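Local atomic coordinates of Low molecular weight heat shock protein (Xanthomonas axonopodis pv. citri, PDB entry 3GUF), a protein that is probably an ATP-independent small heat shock chaperone of the Hsp20/alpha-crystallin family that holds unfolding proteins and limits their aggregation. Residues 43-48 / 68-73; 80-85 / 98-103. All coordinates share one frame; numbering follows the deposited sequence.

Contact 1: 43-48 / 68-73; sequences SIRGER and SFHRRF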
loop_
_atom_site.group_PDB
_atom_site.type_symbol
_atom_site.label_atom_id
_atom_site.label_comp_id
_atom_site.label_asym_id
_atom_site.label_seq_id
_atom_site.Cartn_x
_atom_site.Cartn_y
_atom_site.Cartn_z
ATOM N N SER B 43 2.636 -3.519 -17.831
ATOM C CA SER B 43 1.351 -3.344 -17.257
ATOM C C SER B 43 1.319 -4.091 -15.930
ATOM O O SER B 43 1.888 -5.165 -15.789
ATOM C CB SER B 43 0.259 -3.775 -18.213
ATOM O OG SER B 43 0.041 -5.169 -18.134
ATOM N N ILE B 44 0.741 -3.442 -14.927
ATOM C CA ILE B 44 0.395 -4.102 -13.680
ATOM C C ILE B 44 -1.118 -3.955 -13.547
ATOM O O ILE B 44 -1.658 -2.852 -13.681
ATOM C CB ILE B 44 1.168 -3.546 -12.491
ATOM C CG1 ILE B 44 0.657 -2.178 -12.123
ATOM C CG2 ILE B 44 2.635 -3.398 -12.836
ATOM C CD1 ILE B 44 1.253 -1.670 -10.856
ATOM N N ARG B 45 -1.797 -5.079 -13.371
ATOM C CA ARG B 45 -3.243 -5.127 -13.436
ATOM C C ARG B 45 -3.774 -6.122 -12.398
ATOM O O ARG B 45 -3.108 -7.072 -12.022
ATOM C CB ARG B 45 -3.713 -5.477 -14.849
ATOM C CG ARG B 45 -5.206 -5.819 -14.930
ATOM C CD ARG B 45 -5.549 -6.794 -16.042
ATOM N NE ARG B 45 -6.249 -6.102 -17.125
ATOM C CZ ARG B 45 -6.819 -6.699 -18.170
ATOM N NH1 ARG B 45 -6.777 -8.025 -18.291
ATOM N NH2 ARG B 45 -7.429 -5.956 -19.096
ATOM N N GLY B 46 -4.976 -5.861 -11.906
ATOM C CA GLY B 46 -5.581 -6.697 -10.878
ATOM C C GLY B 46 -6.811 -6.013 -10.318
ATOM O O GLY B 46 -7.242 -4.974 -10.813
ATOM N N GLU B 47 -7.362 -6.600 -9.267
ATOM C CA GLU B 47 -8.542 -6.071 -8.612
ATOM C C GLU B 47 -8.286 -6.086 -7.114
ATOM O O GLU B 47 -7.872 -7.119 -6.530
ATOM C CB GLU B 47 -9.791 -6.892 -8.957
ATOM C CG GLU B 47 -11.056 -6.376 -8.262
ATOM C CD GLU B 47 -12.253 -6.208 -9.188
ATOM O OE1 GLU B 47 -12.834 -5.089 -9.210
ATOM O OE2 GLU B 47 -12.611 -7.186 -9.891
ATOM N N ARG B 48 -8.499 -4.928 -6.498
ATOM C CA ARG B 48 -8.507 -4.869 -5.044
ATOM C C ARG B 48 -9.946 -4.736 -4.576
ATOM O O ARG B 48 -10.701 -3.875 -5.080
ATOM C CB ARG B 48 -7.685 -3.669 -4.539
ATOM C CG ARG B 48 -7.829 -3.430 -3.084
ATOM C CD ARG B 48 -7.334 -2.064 -2.652
ATOM N NE ARG B 48 -6.804 -2.286 -1.322
ATOM C CZ ARG B 48 -6.373 -1.382 -0.463
ATOM N NH1 ARG B 48 -6.349 -0.080 -0.697
ATOM N NH2 ARG B 48 -5.924 -1.857 0.667
ATOM N N SER B 68 -10.622 -2.154 -9.725
ATOM C CA SER B 68 -9.835 -2.570 -10.867
ATOM C C SER B 68 -8.748 -1.546 -10.954
ATOM O O SER B 68 -9.027 -0.329 -10.970
ATOM C CB SER B 68 -10.680 -2.488 -12.146
ATOM O OG SER B 68 -11.857 -3.259 -12.036
ATOM N N PHE B 69 -7.511 -2.014 -10.962
ATOM C CA PHE B 69 -6.421 -1.166 -11.422
ATOM C C PHE B 69 -5.836 -1.775 -12.701
ATOM O O PHE B 69 -5.919 -2.979 -12.941
ATOM C CB PHE B 69 -5.362 -0.982 -10.335
ATOM C CG PHE B 69 -4.661 -2.232 -9.969
ATOM C CD1 PHE B 69 -3.423 -2.539 -10.522
ATOM C CD2 PHE B 69 -5.237 -3.131 -9.059
ATOM C CE1 PHE B 69 -2.768 -3.711 -10.189
ATOM C CE2 PHE B 69 -4.588 -4.293 -8.714
ATOM C CZ PHE B 69 -3.354 -4.606 -9.298
ATOM N N HIS B 70 -5.265 -0.920 -13.529
ATOM C CA HIS B 70 -4.596 -1.344 -14.748
ATOM C C HIS B 70 -3.642 -0.242 -15.072
ATOM O O HIS B 70 -4.018 0.754 -15.654
ATOM C CB HIS B 70 -5.571 -1.526 -15.914
ATOM C CG HIS B 70 -4.950 -2.160 -17.131
ATOM N ND1 HIS B 70 -3.603 -2.034 -17.447
ATOM C CD2 HIS B 70 -5.495 -2.927 -18.107
ATOM C CE1 HIS B 70 -3.350 -2.697 -18.560
ATOM N NE2 HIS B 70 -4.482 -3.242 -18.987
ATOM N N ARG B 71 -2.400 -0.409 -14.670
ATOM C CA ARG B 71 -1.430 0.627 -14.919
ATOM C C ARG B 71 -0.419 0.226 -16.003
ATOM O O ARG B 71 0.019 -0.911 -16.070
ATOM C CB ARG B 71 -0.770 1.009 -13.609
ATOM C CG ARG B 71 -1.815 1.562 -12.608
ATOM C CD ARG B 71 -1.221 2.579 -11.771
ATOM N NE ARG B 71 -0.930 3.774 -12.547
ATOM C CZ ARG B 71 -0.077 4.703 -12.147
ATOM N NH1 ARG B 71 0.560 4.557 -10.972
ATOM N NH2 ARG B 71 0.134 5.761 -12.922
ATOM N N ARG B 72 -0.070 1.189 -16.845
ATOM C CA ARG B 72 0.715 0.923 -18.039
ATOM C C ARG B 72 1.851 1.906 -18.129
ATOM O O ARG B 72 1.659 3.125 -18.142
ATOM C CB ARG B 72 -0.167 0.954 -19.281
ATOM C CG ARG B 72 -0.898 -0.361 -19.470
ATOM C CD ARG B 72 -1.374 -0.538 -20.880
ATOM N NE ARG B 72 -2.702 0.025 -21.106
ATOM C CZ ARG B 72 -3.228 0.194 -22.326
ATOM N NH1 ARG B 72 -2.511 -0.140 -23.402
ATOM N NH2 ARG B 72 -4.452 0.706 -22.484
ATOM N N PHE B 73 3.054 1.370 -18.137
ATOM C CA PHE B 73 4.226 2.223 -18.186
ATOM C C PHE B 73 5.068 1.845 -19.381
ATOM O O PHE B 73 5.692 0.777 -19.390
ATOM C CB PHE B 73 5.031 2.101 -16.895
ATOM C CG PHE B 73 4.189 2.246 -15.637
ATOM C CD1 PHE B 73 3.776 1.118 -14.921
ATOM C CD2 PHE B 73 3.808 3.507 -15.183
ATOM C CE1 PHE B 73 3.005 1.246 -13.769
ATOM C CE2 PHE B 73 3.052 3.639 -14.050
ATOM C CZ PHE B 73 2.647 2.507 -13.336
#

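Contact 2: 80-85 / 98-103; sequences DADGIT and PKRPAA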
loop_
_atom_site.group_PDB
_atom_site.type_symbol
_atom_site.label_atom_id
_atom_site.label_comp_id
_atom_site.label_asym_id
_atom_site.label_seq_id
_atom_site.Cartn_x
_atom_site.Cartn_y
_atom_site.Cartn_z
ATOM N N ASP B 80 13.889 -5.619 -21.047
ATOM C CA ASP B 80 13.710 -6.997 -21.551
ATOM C C ASP B 80 12.428 -7.746 -21.062
ATOM O O ASP B 80 12.343 -8.194 -19.914
ATOM C CB ASP B 80 14.956 -7.857 -21.263
ATOM C CG ASP B 80 14.762 -9.322 -21.656
ATOM O OD1 ASP B 80 15.434 -10.238 -21.104
ATOM O OD2 ASP B 80 13.870 -9.581 -22.483
ATOM N N ALA B 81 11.491 -7.985 -21.976
ATOM C CA ALA B 81 10.181 -8.509 -21.602
ATOM C C ALA B 81 10.216 -9.907 -21.099
ATOM O O ALA B 81 9.406 -10.276 -20.263
ATOM C CB ALA B 81 9.227 -8.399 -22.735
ATOM N N ASP B 82 11.165 -10.711 -21.592
ATOM C CA ASP B 82 11.223 -12.130 -21.196
ATOM C C ASP B 82 11.612 -12.372 -19.774
ATOM O O ASP B 82 11.517 -13.505 -19.314
ATOM C CB ASP B 82 12.184 -12.905 -22.059
ATOM C CG ASP B 82 11.726 -13.013 -23.479
ATOM O OD1 ASP B 82 11.963 -14.112 -24.042
ATOM O OD2 ASP B 82 11.161 -12.019 -24.017
ATOM N N GLY B 83 12.056 -11.343 -19.069
ATOM C CA GLY B 83 12.730 -11.572 -17.774
ATOM C C GLY B 83 12.132 -10.955 -16.506
ATOM O O GLY B 83 12.606 -11.178 -15.397
ATOM N N ILE B 84 11.082 -10.185 -16.678
ATOM C CA ILE B 84 10.357 -9.598 -15.555
ATOM C C ILE B 84 10.160 -10.612 -14.445
ATOM O O ILE B 84 9.427 -11.571 -14.630
ATOM C CB ILE B 84 8.981 -9.138 -16.015
ATOM C CG1 ILE B 84 9.091 -8.287 -17.295
ATOM C CG2 ILE B 84 8.246 -8.400 -14.859
ATOM C CD1 ILE B 84 7.899 -8.449 -18.246
ATOM N N THR B 85 10.878 -10.452 -13.335
ATOM C CA THR B 85 10.470 -11.084 -12.072
ATOM C C THR B 85 9.562 -10.105 -11.267
ATOM O O THR B 85 9.423 -8.931 -11.609
ATOM C CB THR B 85 11.665 -11.559 -11.210
ATOM O OG1 THR B 85 12.502 -10.438 -10.893
ATOM C CG2 THR B 85 12.497 -12.585 -11.956
ATOM N N PRO B 98 14.904 -6.999 -16.343
ATOM C CA PRO B 98 16.299 -6.806 -16.798
ATOM C C PRO B 98 16.397 -5.938 -18.064
ATOM O O PRO B 98 15.387 -5.677 -18.745
ATOM C CB PRO B 98 16.809 -8.235 -17.046
ATOM C CG PRO B 98 15.690 -9.168 -16.674
ATOM C CD PRO B 98 14.430 -8.338 -16.716
ATOM N N LYS B 99 17.580 -5.422 -18.337
ATOM C CA LYS B 99 17.796 -4.771 -19.626
ATOM C C LYS B 99 18.268 -5.815 -20.658
ATOM O O LYS B 99 18.920 -6.815 -20.289
ATOM C CB LYS B 99 18.816 -3.665 -19.474
ATOM C CG LYS B 99 18.400 -2.610 -18.507
ATOM C CD LYS B 99 19.585 -1.872 -17.989
ATOM C CE LYS B 99 19.338 -0.395 -18.068
ATOM N NZ LYS B 99 20.208 0.172 -17.038
ATOM N N ARG B 100 17.921 -5.609 -21.931
ATOM C CA ARG B 100 18.400 -6.527 -23.016
ATOM C C ARG B 100 19.931 -6.326 -23.258
ATOM O O ARG B 100 20.314 -5.857 -24.329
ATOM C CB ARG B 100 17.579 -6.358 -24.326
ATOM C CG ARG B 100 16.084 -5.961 -24.144
ATOM C CD ARG B 100 15.193 -6.141 -25.402
ATOM N NE ARG B 100 13.757 -5.979 -25.099
ATOM C CZ ARG B 100 12.877 -6.977 -24.900
ATOM N NH1 ARG B 100 11.609 -6.689 -24.608
ATOM N NH2 ARG B 100 13.244 -8.258 -24.986
ATOM N N PRO B 101 20.809 -6.761 -22.298
ATOM C CA PRO B 101 22.071 -6.084 -21.892
ATOM C C PRO B 101 22.201 -4.567 -22.235
ATOM O O PRO B 101 22.163 -3.682 -21.339
ATOM C CB PRO B 101 23.129 -6.950 -22.570
ATOM C CG PRO B 101 22.538 -8.368 -22.370
ATOM C CD PRO B 101 21.011 -8.224 -22.175
ATOM N N ALA B 102 22.366 -4.321 -23.532
ATOM C CA ALA B 102 22.087 -3.055 -24.149
ATOM C C ALA B 102 21.564 -3.330 -25.594
ATOM O O ALA B 102 22.347 -3.438 -26.565
ATOM C CB ALA B 102 23.322 -2.241 -24.148
ATOM N N ALA B 103 20.235 -3.471 -25.699
ATOM C CA ALA B 103 19.529 -3.755 -26.965
ATOM C C ALA B 103 18.204 -2.977 -27.066
ATOM O O ALA B 103 17.377 -3.218 -27.963
ATOM C CB ALA B 103 19.294 -5.274 -27.141
#

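Contact 1: 43-48 / 68-73
Ile44 O takes the shortest bond of this strand pair, from Arg71 N at 2.7 Å and an N-H...O angle of 169°. The same oxygen also receives a CA-H contact from His70. Ile44 N returns a bond to Arg71 O, and Gly46 and Phe69 bond through both N and O in the same way. Ser43, Arg45 and Glu47 form the non-hydrogen-bonded pairs with Arg72, His70 and Ser68.

Phe69 bends back over Gly46. Its CG stands between the backbone N and the carbonyl carbon (chi1 65°), which turns the ring across to the neighbouring strand. Gly46 N sits 3.3 Å above one face of the Phe69 ring, towards the rim. Phe69 CE2 is 3.2 Å from Gly46 C. An aromatic ring covering a cross-strand glycine is a known pairing in antiparallel sheets. Here it lies in the three-stranded sheet of the alpha-crystallin beta sandwich, on the side facing the core. Trp6 meets the Phe69 ring as well. Ile44 and Arg71 run side by side on this face, with Ile44 CG1 3.8 Å from Arg71 CB.

The chain of Arg71 then bends away. Phe73 CZ lies 3.6 Å above the centre of the Arg71 guanidinium. Arg71 NH1 makes a salt bridge to Glu63 of the second subunit and a hydrogen bond to Pro8 O.

Arg45 and His70 meet on the other, more exposed face. His70 CD2 meets the edge of the Arg45 guanidinium, near its plane, 3.4 Å from Arg45 NE. The guanidinium and ring planes are nearly perpendicular (81°). His70 CE1 reaches Ser43 CB at 3.8 Å. The buried His70 ND1 has no hydrogen-bonding partner in the model.

Contact 2: 80-85 / 98-103
Arg100 lays its guanidinium flat over the backbone of Asp80 and Ala81, with Asp80 CA 3.4 Å above the centre of the group. Arg100 NH1 then lies 2.9 Å from Ala81 N. Both atoms are donors, so the approach is not a hydrogen bond, and its exact closeness is doubtful. The other end of the guanidinium is better matched. Arg100 NH2 forms a salt bridge to Asp80 OD2 at 2.9 Å. The carboxylate and guanidinium planes are 56° apart, so the two groups do not meet as a coplanar pair.

The Arg100 chain is extended from CG to NE and crosses Asp80 at about a right angle. Arg100 CG rests 3.6 Å from Asp80 CB.

Asp80 OD2 has a second partner in Asp82 N, at 3.1 Å. This closes an Asx turn. Asp82 N comes in from above the carboxylate plane. With CG anti to the Asp80 backbone N (chi1 175°), the carboxylate can serve both the turn and Arg100. The Asp82 carboxylate lies at the guanidinium edge, beyond salt-bridge distance, and may add a weak favourable field.

The backbones are tied by Asp80 N, which donates to Pro98 O at 2.7 Å and 166°. The Pro98 ring lies beside Gly83, with Pro98 CD 3.5 Å from Gly83 C.

The contact is at the surface, where the chain leaves strand 92-98. As in relatives, the C-terminal extension of small heat shock proteins probably begins here. Ile84, in segment 80-85, points away from 98-103 and touches Val35 and Met37 of strand 34-37 and Ile95 and Ile97 of strand 92-98.

Overall arrangement
From the N terminus, strand 10-14 and strand 18-24 come first and enter the four-stranded sheet. Strand 34-37 follows, antiparallel to 41-48. Strand 41-48 then pairs with strand 67-74 in contact 1, which closes the connection 49-66. That connection carries strand 59-61 and the residues Arg61 and Glu63, whose copies in the second subunit reach Arg71. The chain next passes to 80-85. Contact 2 joins this segment to 98-103 and closes around the hairpin of strands 85-89 and 92-98. The two contacts follow in series and neither nest nor cross. The centres of contact 1 and contact 2 are about 21 Å apart. Contact 1 supplies one of the two strand pairings of the three-stranded sheet; contact 2 borders the four-stranded one.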